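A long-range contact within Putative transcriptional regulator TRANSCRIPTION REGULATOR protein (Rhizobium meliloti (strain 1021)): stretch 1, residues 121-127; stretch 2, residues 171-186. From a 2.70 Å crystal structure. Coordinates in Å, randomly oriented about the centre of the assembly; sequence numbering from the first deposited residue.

Stretch 1, residues 121-127: IDHWNVG
Stretch 2, residues 171-186: LFMPYELLADDAGKLE

Two strand segments, 124-127 of a strand that runs on later in the chain and 171-173 of one that begins earlier, lie side by side and run antiparallel, their axes 4.8 Å apart at closest approach and their N-to-C directions 164° apart. The register pairs Trp 124 with Met 173, Asn 125 with Phe 172 and Val 126 with Leu 171, at CA-CA distances of 5.1, 4.8 and 5.1 Å. Phi/psi values stay extended, from -83/123 at Trp 124 to -123/132 at Val 126, and -102/128, -116/116 and -114/127 through Leu 171, Phe 172 and Met 173.

The outer two pairs are the hydrogen-bonded ones. Trp 124 N donates to Met 173 O (2.8 Å) and Met 173 N to Trp 124 O (2.9 Å); Val 126 N donates to Leu 171 O (2.9 Å) and Leu 171 N to Val 126 O (2.7 Å). The narrower pair between them has no backbone N-H bond of its own, but CA-H...O contacts fill in, Phe 172 CA to Trp 124 O at 3.5 Å and Asn 125 CA to Leu 171 O at 3.4 Å.

Alternation sorts the side chains. Trp 124, Val 126, Leu 171 and Met 173 share one face of the sheet, Asn 125 and Phe 172 the other. On the first, Met 173 (chi1 m, chi2 t, chi3 m) curls its methyl into the space between two neighbours on the facing strand: CE lies 4.1 Å from Trp 124 CB and 3.9 Å from Val 126 CG2. Val 126 (t) also meets Leu 171 (m, t), CG1 to CD1 at 4.2 Å.

The large bump is Trp 124, with 199 Å² covered out of 750 Å² buried by both sides together. With chi1 at -50° (m) and chi2 at 99°, its indole reaches past the strand into a hollow formed as stretch 2 turns through Pro 174 (-64/146) and Tyr 175 (-37/-48) and onward to helix 182-186. Leu 178 and Leu 185, whose CA-to-CB bonds point toward stretch 1, cover one face: Leu 178 CB sits 3.9 Å from the centroid of the Trp 124 five-membered ring, and Leu 185 CD2 sits 3.9 Å from that of the Trp 124 six-membered ring, only 3° off its normal. The polar edge is met by a backbone carbonyl, Trp 124 NE1 donating to Tyr 175 O at 2.9 Å and a nearly straight 175°, so the buried N-H is satisfied. Tyr 175 (chi1 t, chi2 74°) lays its ring beside the indole, its plane at 23° to that of the indole and its centroid 5.2 Å from the centroid of the Trp 124 six-membered ring; the rings are slid apart and barely overlap, though Trp 124 CZ2 and Tyr 175 CE1 close to 3.3 Å.

On the opposite face, Asn 125 (chi1 -162°, t) bends its amide across the sheet, ND2 donating to Leu 171 O at 3.1 Å while lying over the ring of Phe 172 (m, chi2 -85°), 3.1 Å from CE1. His 123 (m, chi2 63°) packs beside the strand end, CD2 4.0 Å from Phe 172 CB and 3.9 Å from Pro 174 N.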

# COMPACT_ATOMS: atom_id res chain seq x y z
N ILE A 121 -2.70 8.24 1.79
CA ILE A 121 -2.28 6.85 1.70
C ILE A 121 -0.75 6.81 1.58
O ILE A 121 -0.18 7.46 0.68
CB ILE A 121 -2.97 6.14 0.50
CG1 ILE A 121 -4.49 6.12 0.71
CG2 ILE A 121 -2.45 4.71 0.35
CD1 ILE A 121 -5.29 5.80 -0.53
N ASP A 122 -0.10 6.10 2.50
CA ASP A 122 1.35 5.88 2.45
C ASP A 122 1.73 4.46 2.89
O ASP A 122 2.85 4.22 3.38
CB ASP A 122 2.05 6.91 3.32
CG ASP A 122 1.62 6.84 4.77
OD1 ASP A 122 0.64 6.14 5.10
OD2 ASP A 122 2.27 7.52 5.59
N HIS A 123 0.83 3.52 2.68
CA HIS A 123 1.04 2.17 3.12
C HIS A 123 2.27 1.60 2.42
O HIS A 123 2.68 2.09 1.37
CB HIS A 123 -0.19 1.29 2.79
CG HIS A 123 -1.43 1.64 3.55
ND1 HIS A 123 -2.06 2.86 3.43
CD2 HIS A 123 -2.18 0.92 4.41
CE1 HIS A 123 -3.12 2.89 4.21
NE2 HIS A 123 -3.23 1.72 4.81
N TRP A 124 2.88 0.59 3.03
CA TRP A 124 3.86 -0.25 2.36
C TRP A 124 3.06 -1.29 1.59
O TRP A 124 2.23 -2.00 2.16
CB TRP A 124 4.77 -0.94 3.36
CG TRP A 124 5.37 -0.02 4.38
CD1 TRP A 124 4.93 0.19 5.64
CD2 TRP A 124 6.51 0.83 4.21
NE1 TRP A 124 5.72 1.11 6.27
CE2 TRP A 124 6.70 1.51 5.42
CE3 TRP A 124 7.39 1.07 3.15
CZ2 TRP A 124 7.73 2.42 5.61
CZ3 TRP A 124 8.42 1.98 3.33
CH2 TRP A 124 8.58 2.64 4.56
N ASN A 125 3.26 -1.34 0.28
CA ASN A 125 2.52 -2.25 -0.58
C ASN A 125 3.45 -3.40 -0.97
O ASN A 125 4.55 -3.17 -1.49
CB ASN A 125 2.03 -1.50 -1.82
CG ASN A 125 0.89 -2.19 -2.58
OD1 ASN A 125 0.62 -1.83 -3.71
ND2 ASN A 125 0.23 -3.15 -1.96
N VAL A 126 3.02 -4.61 -0.67
CA VAL A 126 3.68 -5.81 -1.17
C VAL A 126 2.64 -6.60 -1.94
O VAL A 126 1.53 -6.79 -1.44
CB VAL A 126 4.25 -6.63 -0.03
CG1 VAL A 126 4.55 -8.05 -0.47
CG2 VAL A 126 5.50 -5.94 0.49
N GLY A 127 2.99 -7.04 -3.14
CA GLY A 127 2.03 -7.72 -4.01
C GLY A 127 2.64 -8.92 -4.68
O GLY A 127 3.69 -8.81 -5.30
N LEU A 171 -0.71 -7.07 -0.05
CA LEU A 171 -0.65 -6.61 1.35
C LEU A 171 -0.44 -5.09 1.39
O LEU A 171 0.48 -4.56 0.75
CB LEU A 171 0.53 -7.26 2.09
CG LEU A 171 0.68 -8.77 2.04
CD1 LEU A 171 1.98 -9.20 2.71
CD2 LEU A 171 -0.51 -9.45 2.68
N PHE A 172 -1.30 -4.41 2.13
CA PHE A 172 -1.12 -2.99 2.40
C PHE A 172 -0.92 -2.88 3.91
O PHE A 172 -1.79 -3.22 4.68
CB PHE A 172 -2.35 -2.19 1.98
CG PHE A 172 -2.62 -2.19 0.50
CD1 PHE A 172 -1.99 -1.26 -0.33
CD2 PHE A 172 -3.57 -3.05 -0.06
CE1 PHE A 172 -2.26 -1.24 -1.70
CE2 PHE A 172 -3.86 -3.02 -1.43
CZ PHE A 172 -3.20 -2.11 -2.25
N MET A 173 0.27 -2.41 4.30
CA MET A 173 0.68 -2.34 5.70
C MET A 173 0.82 -0.85 6.08
O MET A 173 1.51 -0.11 5.38
CB MET A 173 2.03 -3.07 5.88
CG MET A 173 1.94 -4.61 5.81
SD MET A 173 3.47 -5.50 5.45
CE MET A 173 3.73 -4.85 3.81
N PRO A 174 0.15 -0.41 7.18
CA PRO A 174 0.24 1.01 7.55
C PRO A 174 1.66 1.42 7.94
O PRO A 174 2.37 0.61 8.52
CB PRO A 174 -0.69 1.12 8.76
CG PRO A 174 -1.47 -0.14 8.81
CD PRO A 174 -0.66 -1.18 8.13
N TYR A 175 2.03 2.67 7.63
CA TYR A 175 3.42 3.14 7.78
C TYR A 175 4.14 2.58 9.00
O TYR A 175 5.27 2.12 8.91
CB TYR A 175 3.50 4.68 7.88
CG TYR A 175 4.94 5.15 7.80
CD1 TYR A 175 5.61 5.12 6.59
CD2 TYR A 175 5.64 5.56 8.93
CE1 TYR A 175 6.93 5.51 6.49
CE2 TYR A 175 6.96 5.96 8.83
CZ TYR A 175 7.60 5.92 7.59
OH TYR A 175 8.92 6.30 7.43
N GLU A 176 3.46 2.64 10.13
CA GLU A 176 4.06 2.34 11.41
C GLU A 176 4.44 0.88 11.60
O GLU A 176 5.40 0.58 12.31
CB GLU A 176 3.11 2.79 12.51
CG GLU A 176 3.70 2.71 13.91
CD GLU A 176 4.94 3.58 14.13
OE1 GLU A 176 5.06 4.66 13.49
OE2 GLU A 176 5.78 3.18 14.96
N LEU A 177 3.71 -0.03 10.95
CA LEU A 177 4.02 -1.46 11.01
C LEU A 177 5.50 -1.75 10.74
O LEU A 177 6.13 -2.54 11.44
CB LEU A 177 3.15 -2.25 10.02
CG LEU A 177 2.50 -3.53 10.55
CD1 LEU A 177 3.55 -4.52 11.04
CD2 LEU A 177 1.49 -3.22 11.65
N LEU A 178 6.04 -1.07 9.72
CA LEU A 178 7.41 -1.29 9.27
C LEU A 178 8.33 -0.07 9.45
O LEU A 178 9.47 -0.09 8.98
CB LEU A 178 7.39 -1.70 7.79
CG LEU A 178 6.57 -2.94 7.40
CD1 LEU A 178 6.26 -2.99 5.90
CD2 LEU A 178 7.30 -4.20 7.82
N ALA A 179 7.86 0.97 10.14
CA ALA A 179 8.63 2.21 10.31
C ALA A 179 10.02 2.00 10.94
O ALA A 179 10.96 2.74 10.63
CB ALA A 179 7.83 3.22 11.12
N ASP A 180 10.15 0.98 11.79
CA ASP A 180 11.45 0.63 12.38
C ASP A 180 12.52 0.33 11.34
O ASP A 180 13.67 0.75 11.51
CB ASP A 180 11.32 -0.55 13.36
CG ASP A 180 10.74 -0.15 14.72
OD1 ASP A 180 10.54 1.06 14.98
OD2 ASP A 180 10.50 -1.07 15.54
N ASP A 181 12.17 -0.38 10.27
CA ASP A 181 13.14 -0.69 9.20
C ASP A 181 12.95 0.21 7.96
O ASP A 181 13.20 -0.21 6.84
CB ASP A 181 13.08 -2.19 8.85
CG ASP A 181 13.67 -3.08 9.96
OD1 ASP A 181 12.92 -3.51 10.87
OD2 ASP A 181 14.88 -3.39 9.90
N ALA A 182 12.57 1.47 8.18
CA ALA A 182 12.26 2.40 7.09
C ALA A 182 13.46 2.84 6.25
O ALA A 182 13.28 3.28 5.12
CB ALA A 182 11.55 3.64 7.63
N GLY A 183 14.67 2.73 6.79
CA GLY A 183 15.87 3.14 6.07
C GLY A 183 16.14 2.25 4.88
O GLY A 183 16.29 2.72 3.75
N LYS A 184 16.17 0.94 5.14
CA LYS A 184 16.30 -0.06 4.09
C LYS A 184 15.11 -0.07 3.14
O LYS A 184 15.28 -0.24 1.94
CB LYS A 184 16.51 -1.46 4.70
CG LYS A 184 17.88 -1.64 5.34
CD LYS A 184 18.40 -3.07 5.21
CE LYS A 184 19.90 -3.16 5.46
NZ LYS A 184 20.44 -4.53 5.18
N LEU A 185 13.91 0.14 3.67
CA LEU A 185 12.69 0.14 2.87
C LEU A 185 12.59 1.29 1.85
O LEU A 185 12.02 1.13 0.79
CB LEU A 185 11.44 0.13 3.77
CG LEU A 185 10.90 -1.22 4.26
CD1 LEU A 185 11.99 -2.25 4.55
CD2 LEU A 185 10.02 -1.03 5.49
N GLU A 186 13.14 2.46 2.20
CA GLU A 186 13.20 3.60 1.28
C GLU A 186 14.17 3.35 0.12
O GLU A 186 13.86 3.67 -1.02
CB GLU A 186 13.59 4.88 2.03
CG GLU A 186 12.45 5.43 2.88
CD GLU A 186 12.88 6.49 3.88
OE1 GLU A 186 14.02 7.00 3.79
OE2 GLU A 186 12.06 6.83 4.76